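Local coordinates for protein kinase domain-containing protein (Chaetomium thermophilum, PDB 6Z3U) that probably phosphorylates serine and threonine side chains of proteins with ATP, as the cyclin-dependent kinase subunit of the CAK complex, at residues T205-W209 against A374-L378; G249-A254 against G269-Y273; P264-F268 against W320-S324; C309-T314 against P336-W340. One frame throughout, in Å; residues are numbered along the deposited sequence.

In the fold
All four contacts lie in the C-terminal lobe of the kinase domain. Contact 1 joins two helices, its centre about 12 Å from the chain's centre, and the chain loop it closes holds the other three. Contacts 2 and 3 touch, their centres about 12 Å apart: segment 264-268 of contact 3 runs directly into 269-273 of contact 2, and Ala270 N lies 2.9 Å from Glu265 O, a probable hydrogen bond. Contacts 3 and 4 interleave along the chain, with centres about 14 Å apart, and do not touch. The predicted proton acceptor, Asp220, lies nearest contacts 1 and 2, with its side chain about 11 Å from those of Val208 and Tyr273; contacts 3 and 4 are remote from it.

Contact 1 (T205-W209 against A374-L378)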
# COMPACT_ATOMS: atom_id res chain seq x y z
N THR B 205 9.98 14.80 -10.81
CA THR B 205 10.40 13.57 -11.49
C THR B 205 10.98 12.57 -10.50
O THR B 205 10.73 11.37 -10.60
CB THR B 205 11.41 13.90 -12.59
OG1 THR B 205 10.84 14.85 -13.50
CG2 THR B 205 11.79 12.65 -13.36
N ARG B 206 11.75 13.05 -9.52
CA ARG B 206 12.27 12.14 -8.50
C ARG B 206 11.14 11.55 -7.67
O ARG B 206 11.18 10.37 -7.31
CB ARG B 206 13.27 12.86 -7.60
CG ARG B 206 14.60 13.19 -8.26
CD ARG B 206 15.61 13.68 -7.24
NE ARG B 206 16.92 13.98 -7.83
CZ ARG B 206 17.31 15.18 -8.24
NH1 ARG B 206 16.50 16.23 -8.13
NH2 ARG B 206 18.52 15.33 -8.77
N ALA B 207 10.11 12.35 -7.37
CA ALA B 207 8.99 11.84 -6.59
C ALA B 207 8.27 10.72 -7.34
O ALA B 207 8.04 9.64 -6.79
CB ALA B 207 8.02 12.97 -6.26
N VAL B 208 7.92 10.96 -8.61
CA VAL B 208 7.23 9.92 -9.37
C VAL B 208 8.16 8.74 -9.63
O VAL B 208 7.71 7.59 -9.65
CB VAL B 208 6.68 10.50 -10.69
CG1 VAL B 208 6.00 9.42 -11.50
CG2 VAL B 208 5.72 11.62 -10.40
N TRP B 209 9.46 9.00 -9.82
CA TRP B 209 10.40 7.89 -9.94
C TRP B 209 10.38 7.03 -8.68
O TRP B 209 10.36 5.80 -8.75
CB TRP B 209 11.80 8.41 -10.21
CG TRP B 209 12.87 7.35 -10.07
CD1 TRP B 209 13.25 6.44 -11.00
CD2 TRP B 209 13.67 7.10 -8.91
NE1 TRP B 209 14.25 5.64 -10.50
CE2 TRP B 209 14.52 6.02 -9.22
CE3 TRP B 209 13.76 7.69 -7.64
CZ2 TRP B 209 15.45 5.52 -8.31
CZ3 TRP B 209 14.68 7.19 -6.74
CH2 TRP B 209 15.51 6.11 -7.08
N ALA B 374 9.86 7.11 -15.82
CA ALA B 374 10.40 8.04 -14.83
C ALA B 374 11.91 7.89 -14.70
O ALA B 374 12.63 8.89 -14.60
CB ALA B 374 9.72 7.83 -13.48
N ARG B 375 12.42 6.65 -14.70
CA ARG B 375 13.86 6.45 -14.63
C ARG B 375 14.55 7.04 -15.86
O ARG B 375 15.53 7.77 -15.75
CB ARG B 375 14.19 4.97 -14.50
CG ARG B 375 15.61 4.61 -14.94
CD ARG B 375 16.00 3.18 -14.56
NE ARG B 375 16.41 3.06 -13.16
CZ ARG B 375 15.70 2.46 -12.20
NH1 ARG B 375 14.53 1.89 -12.46
NH2 ARG B 375 16.18 2.42 -10.96
N GLU B 376 14.02 6.73 -17.05
CA GLU B 376 14.57 7.34 -18.26
C GLU B 376 14.53 8.85 -18.16
O GLU B 376 15.46 9.54 -18.61
CB GLU B 376 13.78 6.87 -19.48
CG GLU B 376 13.93 5.39 -19.80
CD GLU B 376 12.94 4.93 -20.86
OE1 GLU B 376 11.99 5.68 -21.14
OE2 GLU B 376 13.12 3.83 -21.42
N MET B 377 13.47 9.39 -17.56
CA MET B 377 13.34 10.84 -17.44
C MET B 377 14.49 11.44 -16.65
O MET B 377 15.01 12.50 -17.01
CB MET B 377 12.00 11.16 -16.77
CG MET B 377 11.38 12.47 -17.19
SD MET B 377 9.71 12.67 -16.55
CE MET B 377 8.85 11.46 -17.55
N LEU B 378 14.93 10.76 -15.59
CA LEU B 378 15.98 11.31 -14.73
C LEU B 378 17.34 11.31 -15.40
O LEU B 378 18.20 12.11 -15.02
CB LEU B 378 16.05 10.53 -13.42
CG LEU B 378 14.90 10.75 -12.45
CD1 LEU B 378 15.01 9.79 -11.27
CD2 LEU B 378 14.88 12.20 -11.95
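Apolar packing dominates the meeting of helices 194-213 and 374-378, whose short segments approach to 9.0 Å and run roughly antiparallel, at 147°. The backbones come nearest where Ala374 faces Trp209: the CA atoms are 4.9 Å apart, and Ala374 CB reaches Trp209 CA at 3.6 Å, a closeness that a small methyl permits. One turn on, Leu378 fills the space between the helices, its CD2 meeting Thr205 CG2 at 3.4 Å and Arg206 CG at 3.8 Å. Thr205 CG2 also touches Met377 CB at 3.7 Å.

A CH-pi contact adds to this, for Leu378 CD1 stands over the face of the five-membered ring of Trp209, 3.8 Å from its centroid. In the kinase fold these are helices αE and αI of the C-terminal lobe, αE being the helix that precedes the catalytic loop.

The strongest polar partners lie outside the two segments. Thr205 OG1 bonds to Met201 O in its own helix, so its methyl is presented to the partner. Arg375 lays one face of its guanidinium over Trp209 NE1, with NH2 3.8 Å from that nitrogen, while NH2 forms a salt bridge with Glu213. Phe6 of the RING-type subunit packs against Trp209, Arg375 and Leu378.

Contact 2 (G249-A254 against G269-Y273)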
# COMPACT_ATOMS: atom_id res chain seq x y z
N GLY B 249 -3.74 -9.17 -15.74
CA GLY B 249 -5.11 -9.62 -15.69
C GLY B 249 -5.95 -8.97 -14.61
O GLY B 249 -7.17 -9.16 -14.60
N ARG B 250 -5.33 -8.20 -13.72
CA ARG B 250 -6.04 -7.52 -12.64
C ARG B 250 -6.51 -6.17 -13.17
O ARG B 250 -5.69 -5.30 -13.49
CB ARG B 250 -5.12 -7.35 -11.43
CG ARG B 250 -5.78 -6.68 -10.22
CD ARG B 250 -7.06 -7.39 -9.81
NE ARG B 250 -6.87 -8.84 -9.74
CZ ARG B 250 -6.61 -9.51 -8.62
NH1 ARG B 250 -6.50 -8.89 -7.46
NH2 ARG B 250 -6.46 -10.83 -8.68
N ARG B 251 -7.82 -5.99 -13.27
CA ARG B 251 -8.38 -4.80 -13.89
C ARG B 251 -8.27 -3.62 -12.94
O ARG B 251 -8.39 -3.77 -11.72
CB ARG B 251 -9.85 -5.03 -14.27
CG ARG B 251 -10.06 -6.28 -15.10
CD ARG B 251 -11.50 -6.49 -15.52
NE ARG B 251 -11.83 -5.65 -16.68
CZ ARG B 251 -11.65 -6.03 -17.94
NH1 ARG B 251 -11.15 -7.23 -18.22
NH2 ARG B 251 -11.97 -5.21 -18.94
N MET B 252 -8.01 -2.44 -13.50
CA MET B 252 -7.94 -1.20 -12.74
C MET B 252 -9.02 -0.25 -13.22
O MET B 252 -9.63 -0.44 -14.28
CB MET B 252 -6.56 -0.54 -12.88
CG MET B 252 -5.45 -1.21 -12.09
SD MET B 252 -3.84 -0.67 -12.67
CE MET B 252 -2.91 -0.66 -11.14
N THR B 253 -9.26 0.79 -12.43
CA THR B 253 -10.26 1.79 -12.77
C THR B 253 -9.71 2.75 -13.81
O THR B 253 -8.53 3.12 -13.78
CB THR B 253 -10.70 2.56 -11.53
OG1 THR B 253 -11.11 1.64 -10.52
CG2 THR B 253 -11.86 3.48 -11.85
N ALA B 254 -10.57 3.14 -14.75
CA ALA B 254 -10.23 4.14 -15.74
C ALA B 254 -10.56 5.55 -15.27
O ALA B 254 -10.18 6.52 -15.94
CB ALA B 254 -10.97 3.86 -17.05
N GLY B 269 -10.80 4.39 -21.35
CA GLY B 269 -11.30 3.34 -20.48
C GLY B 269 -10.37 2.18 -20.28
O GLY B 269 -10.83 1.08 -19.96
N ALA B 270 -9.06 2.38 -20.44
CA ALA B 270 -8.11 1.29 -20.30
C ALA B 270 -8.14 0.73 -18.88
O ALA B 270 -8.21 1.47 -17.90
CB ALA B 270 -6.70 1.76 -20.64
N ARG B 271 -8.10 -0.60 -18.78
CA ARG B 271 -8.16 -1.30 -17.50
C ARG B 271 -6.85 -1.96 -17.11
O ARG B 271 -6.73 -2.43 -15.98
CB ARG B 271 -9.26 -2.36 -17.53
CG ARG B 271 -10.57 -1.90 -18.15
CD ARG B 271 -11.32 -0.94 -17.24
NE ARG B 271 -11.82 -1.61 -16.05
CZ ARG B 271 -12.54 -1.01 -15.10
NH1 ARG B 271 -12.95 -1.70 -14.05
NH2 ARG B 271 -12.84 0.28 -15.20
N HIS B 272 -5.87 -2.04 -18.03
CA HIS B 272 -4.58 -2.68 -17.77
C HIS B 272 -3.48 -1.72 -18.22
O HIS B 272 -2.96 -1.83 -19.33
CB HIS B 272 -4.49 -4.03 -18.49
CG HIS B 272 -5.53 -5.01 -18.05
ND1 HIS B 272 -6.37 -5.64 -18.93
CD2 HIS B 272 -5.84 -5.48 -16.82
CE1 HIS B 272 -7.18 -6.45 -18.27
NE2 HIS B 272 -6.88 -6.38 -16.98
N TYR B 273 -3.14 -0.78 -17.35
CA TYR B 273 -2.15 0.25 -17.63
C TYR B 273 -1.00 0.17 -16.63
O TYR B 273 -0.97 -0.70 -15.76
CB TYR B 273 -2.80 1.64 -17.60
CG TYR B 273 -3.59 1.94 -16.34
CD1 TYR B 273 -2.97 2.43 -15.21
CD2 TYR B 273 -4.97 1.73 -16.30
CE1 TYR B 273 -3.70 2.71 -14.06
CE2 TYR B 273 -5.70 2.00 -15.16
CZ TYR B 273 -5.06 2.49 -14.04
OH TYR B 273 -5.79 2.77 -12.91
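This is a loop-to-loop contact in which part of the kinase activation segment, 249-254, lies against 269-273, the loop that follows helix 264-267. One backbone hydrogen bond fixes the register, Met252 N to Arg271 O at 2.8 Å, and Arg251 CA adds a CA-H...O contact to the same oxygen at 3.6 Å. The second bond comes from a side chain: Tyr273 OH donates to Thr253 O at 2.9 Å. A tyrosine suits this place because its ring also carries Met252 SD over one face, 3.9 Å from the centroid, a Met-aromatic contact. Ala254 CB fits against Gly269 CA at 3.5 Å; Gly269, with positive phi, is the C-prime residue of the Schellman motif ending the helix. On the exposed side Arg251 NE and Arg271 NE, of like charge, lie 4.1 Å apart. Thr253 occupies the position expected for the T-loop threonine of a CDK7-type kinase and is unphosphorylated here.

His36 of the RING-type subunit stacks on the His272 ring and bonds to Gly249 N. Beneath the loops, Met252 and Tyr273 both rest on Leu217 of strand 216-217, Met252 also meets Arg243 of strand 243-244, and Tyr273 packs on Leu266 of helix 264-267.

Contact 3 (P264-F268 against W320-S324); sequences PELLF and WPGVS
A short helix, 264-267, faces a type II turn from Trp320 to Val323, closed by Val323 N to Trp320 O at 3.0 Å, with Gly322 supplying the positive phi (82°) of its third position. The nearest CA pair is Glu265 and Val323, 8.0 Å apart, so side chains bridge the gap, above all Trp320 (chi1 t, chi2 -8°). Pro264 starts the helix at phi -64° and sets its CB 3.8 Å from Trp320 CZ3. Glu265 (chi1 p) presents its backbone N 3.5 Å from Trp320 CH2, at the ring's edge, and its CB 3.7 Å from that atom; its carboxylate forms a salt bridge with Arg371. Phe268 (chi1 m, chi2 -29°) leaves the helix, its N bonded to Pro264 O at 2.9 Å, and points CE2 at Trp320 CZ3 (4.0 Å) and at CG2 of Val323 (chi1 p; 3.7 Å); its ring and the Trp320 six-membered ring meet obliquely, at 46°, centroids 5.9 Å apart. Trp320 NE1 bonds to Thr38 O of the RING-type subunit. Pro264 and Glu265 belong to the kinase APE motif, with its characteristic Glu-Arg pair, here packed against the CMGC insert.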
# COMPACT_ATOMS: atom_id res chain seq x y z
N PRO B 264 -4.45 9.62 -22.56
CA PRO B 264 -5.48 9.14 -23.50
C PRO B 264 -5.93 7.72 -23.22
O PRO B 264 -7.12 7.40 -23.40
CB PRO B 264 -4.79 9.27 -24.87
CG PRO B 264 -3.33 9.34 -24.57
CD PRO B 264 -3.21 10.02 -23.25
N GLU B 265 -5.02 6.83 -22.81
CA GLU B 265 -5.42 5.45 -22.57
C GLU B 265 -6.46 5.35 -21.46
O GLU B 265 -7.33 4.48 -21.51
CB GLU B 265 -4.19 4.59 -22.25
CG GLU B 265 -3.45 4.94 -20.96
CD GLU B 265 -2.24 5.83 -21.19
OE1 GLU B 265 -2.25 6.63 -22.16
OE2 GLU B 265 -1.27 5.73 -20.41
N LEU B 266 -6.39 6.24 -20.47
CA LEU B 266 -7.41 6.25 -19.42
C LEU B 266 -8.69 6.90 -19.91
O LEU B 266 -9.79 6.46 -19.55
CB LEU B 266 -6.88 6.97 -18.18
CG LEU B 266 -6.36 6.08 -17.05
CD1 LEU B 266 -5.46 4.97 -17.57
CD2 LEU B 266 -5.63 6.91 -16.00
N LEU B 267 -8.58 7.95 -20.74
CA LEU B 267 -9.76 8.52 -21.36
C LEU B 267 -10.51 7.48 -22.18
O LEU B 267 -11.74 7.54 -22.29
CB LEU B 267 -9.37 9.71 -22.25
CG LEU B 267 -8.95 11.00 -21.54
CD1 LEU B 267 -8.15 11.88 -22.47
CD2 LEU B 267 -10.16 11.76 -21.02
N PHE B 268 -9.79 6.52 -22.74
CA PHE B 268 -10.39 5.45 -23.53
C PHE B 268 -10.83 4.26 -22.67
O PHE B 268 -11.20 3.22 -23.22
CB PHE B 268 -9.41 4.99 -24.61
CG PHE B 268 -9.05 6.07 -25.60
CD1 PHE B 268 -9.94 7.08 -25.91
CD2 PHE B 268 -7.81 6.06 -26.22
CE1 PHE B 268 -9.61 8.07 -26.81
CE2 PHE B 268 -7.47 7.05 -27.13
CZ PHE B 268 -8.37 8.05 -27.42
N TRP B 320 -0.66 3.66 -32.75
CA TRP B 320 -1.07 3.07 -31.47
C TRP B 320 -1.92 1.84 -31.75
O TRP B 320 -3.15 1.88 -31.65
CB TRP B 320 -1.83 4.09 -30.62
CG TRP B 320 -2.10 3.67 -29.21
CD1 TRP B 320 -1.88 2.44 -28.65
CD2 TRP B 320 -2.65 4.49 -28.17
NE1 TRP B 320 -2.26 2.45 -27.33
CE2 TRP B 320 -2.74 3.69 -27.01
CE3 TRP B 320 -3.09 5.82 -28.11
CZ2 TRP B 320 -3.23 4.19 -25.81
CZ3 TRP B 320 -3.58 6.30 -26.92
CH2 TRP B 320 -3.64 5.49 -25.78
N PRO B 321 -1.29 0.73 -32.13
CA PRO B 321 -2.07 -0.46 -32.49
C PRO B 321 -3.02 -0.88 -31.38
O PRO B 321 -2.65 -0.94 -30.21
CB PRO B 321 -0.98 -1.52 -32.74
CG PRO B 321 0.23 -0.74 -33.11
CD PRO B 321 0.16 0.53 -32.31
N GLY B 322 -4.25 -1.18 -31.77
CA GLY B 322 -5.27 -1.62 -30.85
C GLY B 322 -5.97 -0.51 -30.10
O GLY B 322 -6.83 -0.81 -29.26
N VAL B 323 -5.64 0.75 -30.37
CA VAL B 323 -6.24 1.85 -29.62
C VAL B 323 -7.75 1.86 -29.81
O VAL B 323 -8.51 2.04 -28.85
CB VAL B 323 -5.61 3.20 -30.05
CG1 VAL B 323 -5.89 3.48 -31.52
CG2 VAL B 323 -6.12 4.33 -29.17
N SER B 324 -8.22 1.63 -31.04
CA SER B 324 -9.65 1.63 -31.32
C SER B 324 -10.39 0.49 -30.65
O SER B 324 -11.62 0.43 -30.73
CB SER B 324 -9.88 1.57 -32.83
OG SER B 324 -9.34 0.37 -33.38

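Contact 4 (C309-T314 against P336-W340)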
# COMPACT_ATOMS: atom_id res chain seq x y z
N CYS B 309 -6.29 15.42 -29.40
CA CYS B 309 -6.20 15.28 -30.85
C CYS B 309 -5.72 16.58 -31.50
O CYS B 309 -4.92 16.56 -32.44
CB CYS B 309 -7.56 14.87 -31.42
SG CYS B 309 -8.05 13.16 -31.06
N LYS B 310 -6.20 17.72 -31.00
CA LYS B 310 -5.87 19.00 -31.62
C LYS B 310 -4.42 19.37 -31.36
O LYS B 310 -3.69 19.76 -32.28
CB LYS B 310 -6.82 20.08 -31.11
CG LYS B 310 -6.59 21.47 -31.70
CD LYS B 310 -7.42 22.52 -30.96
CE LYS B 310 -7.11 23.93 -31.45
NZ LYS B 310 -7.71 24.23 -32.78
N HIS B 311 -3.97 19.25 -30.11
CA HIS B 311 -2.68 19.79 -29.70
C HIS B 311 -1.55 18.77 -29.66
O HIS B 311 -0.38 19.17 -29.68
CB HIS B 311 -2.79 20.44 -28.31
CG HIS B 311 -3.55 21.73 -28.30
ND1 HIS B 311 -4.24 22.21 -29.40
CD2 HIS B 311 -3.72 22.66 -27.33
CE1 HIS B 311 -4.80 23.37 -29.10
NE2 HIS B 311 -4.50 23.66 -27.85
N ILE B 312 -1.85 17.48 -29.60
CA ILE B 312 -0.84 16.43 -29.59
C ILE B 312 -0.89 15.59 -30.86
O ILE B 312 0.14 15.35 -31.49
CB ILE B 312 -0.97 15.54 -28.33
CG1 ILE B 312 -0.57 16.31 -27.08
CG2 ILE B 312 -0.11 14.29 -28.47
CD1 ILE B 312 -1.71 17.00 -26.40
N GLY B 313 -2.07 15.16 -31.25
CA GLY B 313 -2.25 14.35 -32.44
C GLY B 313 -3.37 13.34 -32.24
O GLY B 313 -3.68 12.91 -31.14
N THR B 314 -4.00 12.96 -33.35
CA THR B 314 -5.08 12.00 -33.31
C THR B 314 -4.51 10.59 -33.14
O THR B 314 -3.75 10.14 -34.00
CB THR B 314 -5.92 12.07 -34.58
OG1 THR B 314 -6.60 13.33 -34.65
CG2 THR B 314 -6.96 10.95 -34.60
N PRO B 336 -8.42 13.70 -39.23
CA PRO B 336 -7.38 13.39 -38.24
C PRO B 336 -6.20 14.34 -38.35
O PRO B 336 -5.82 14.77 -39.44
CB PRO B 336 -6.98 11.95 -38.57
CG PRO B 336 -7.37 11.77 -40.00
CD PRO B 336 -8.60 12.60 -40.19
N ILE B 337 -5.62 14.67 -37.20
CA ILE B 337 -4.50 15.60 -37.11
C ILE B 337 -3.23 14.78 -36.94
O ILE B 337 -3.11 14.04 -35.96
CB ILE B 337 -4.68 16.59 -35.95
CG1 ILE B 337 -5.83 17.56 -36.24
CG2 ILE B 337 -3.38 17.34 -35.69
CD1 ILE B 337 -7.19 17.04 -35.82
N PRO B 338 -2.26 14.88 -37.85
CA PRO B 338 -1.01 14.12 -37.68
C PRO B 338 -0.30 14.51 -36.39
O PRO B 338 -0.34 15.67 -35.96
CB PRO B 338 -0.18 14.50 -38.91
CG PRO B 338 -1.18 14.97 -39.92
CD PRO B 338 -2.27 15.63 -39.12
N VAL B 339 0.35 13.52 -35.78
CA VAL B 339 1.03 13.75 -34.51
C VAL B 339 2.13 14.78 -34.69
O VAL B 339 2.97 14.67 -35.60
CB VAL B 339 1.58 12.42 -33.96
CG1 VAL B 339 2.30 12.65 -32.64
CG2 VAL B 339 0.46 11.42 -33.80
N TRP B 340 2.13 15.80 -33.84
CA TRP B 340 3.15 16.84 -33.90
C TRP B 340 4.49 16.33 -33.39
O TRP B 340 4.55 15.62 -32.38
CB TRP B 340 2.71 18.06 -33.08
CG TRP B 340 1.37 18.60 -33.44
CD1 TRP B 340 0.22 18.48 -32.73
CD2 TRP B 340 1.04 19.35 -34.62
NE1 TRP B 340 -0.81 19.11 -33.38
CE2 TRP B 340 -0.33 19.66 -34.54
CE3 TRP B 340 1.77 19.80 -35.72
CZ2 TRP B 340 -0.99 20.38 -35.53
CZ3 TRP B 340 1.11 20.52 -36.70
CH2 TRP B 340 -0.25 20.81 -36.60
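Pro336, with no amide hydrogen to offer, enters the extended segment at the edge, its CA 3.7 Å from Thr314 OG1. Ile337 makes a reciprocal pair with Thr314: Ile337 N donates to Thr314 OG1 and Ile337 O accepts from Thr314 N, both at 3.0 Å and nearly linear. A threonine serves well here, using side chain and backbone together. Ile337 CB also covers Cys309 O at 3.5 Å. Pro338 turns away and, like Pro336, favours the extended path. Val339 brings its CA within 3.9 Å of Gly313 CA; a CB on Gly313 would clash with it, and Gly313 also has positive phi as the chain leaves helix 301-311. Trp340 closes the contact, its N bonding to Ile312 O at 3.1 Å and its NE1 to Lys310 O at 3.2 Å. In this CMGC kinase 336-340 belongs to the region between helix αG (301-311) and αH, and it folds back onto the end of αG. Three backbone groups of 309-314, Lys310 O, Ile312 O and Thr314 N, find partners here, so directional hydrogen bonding rather than a large apolar core defines the join.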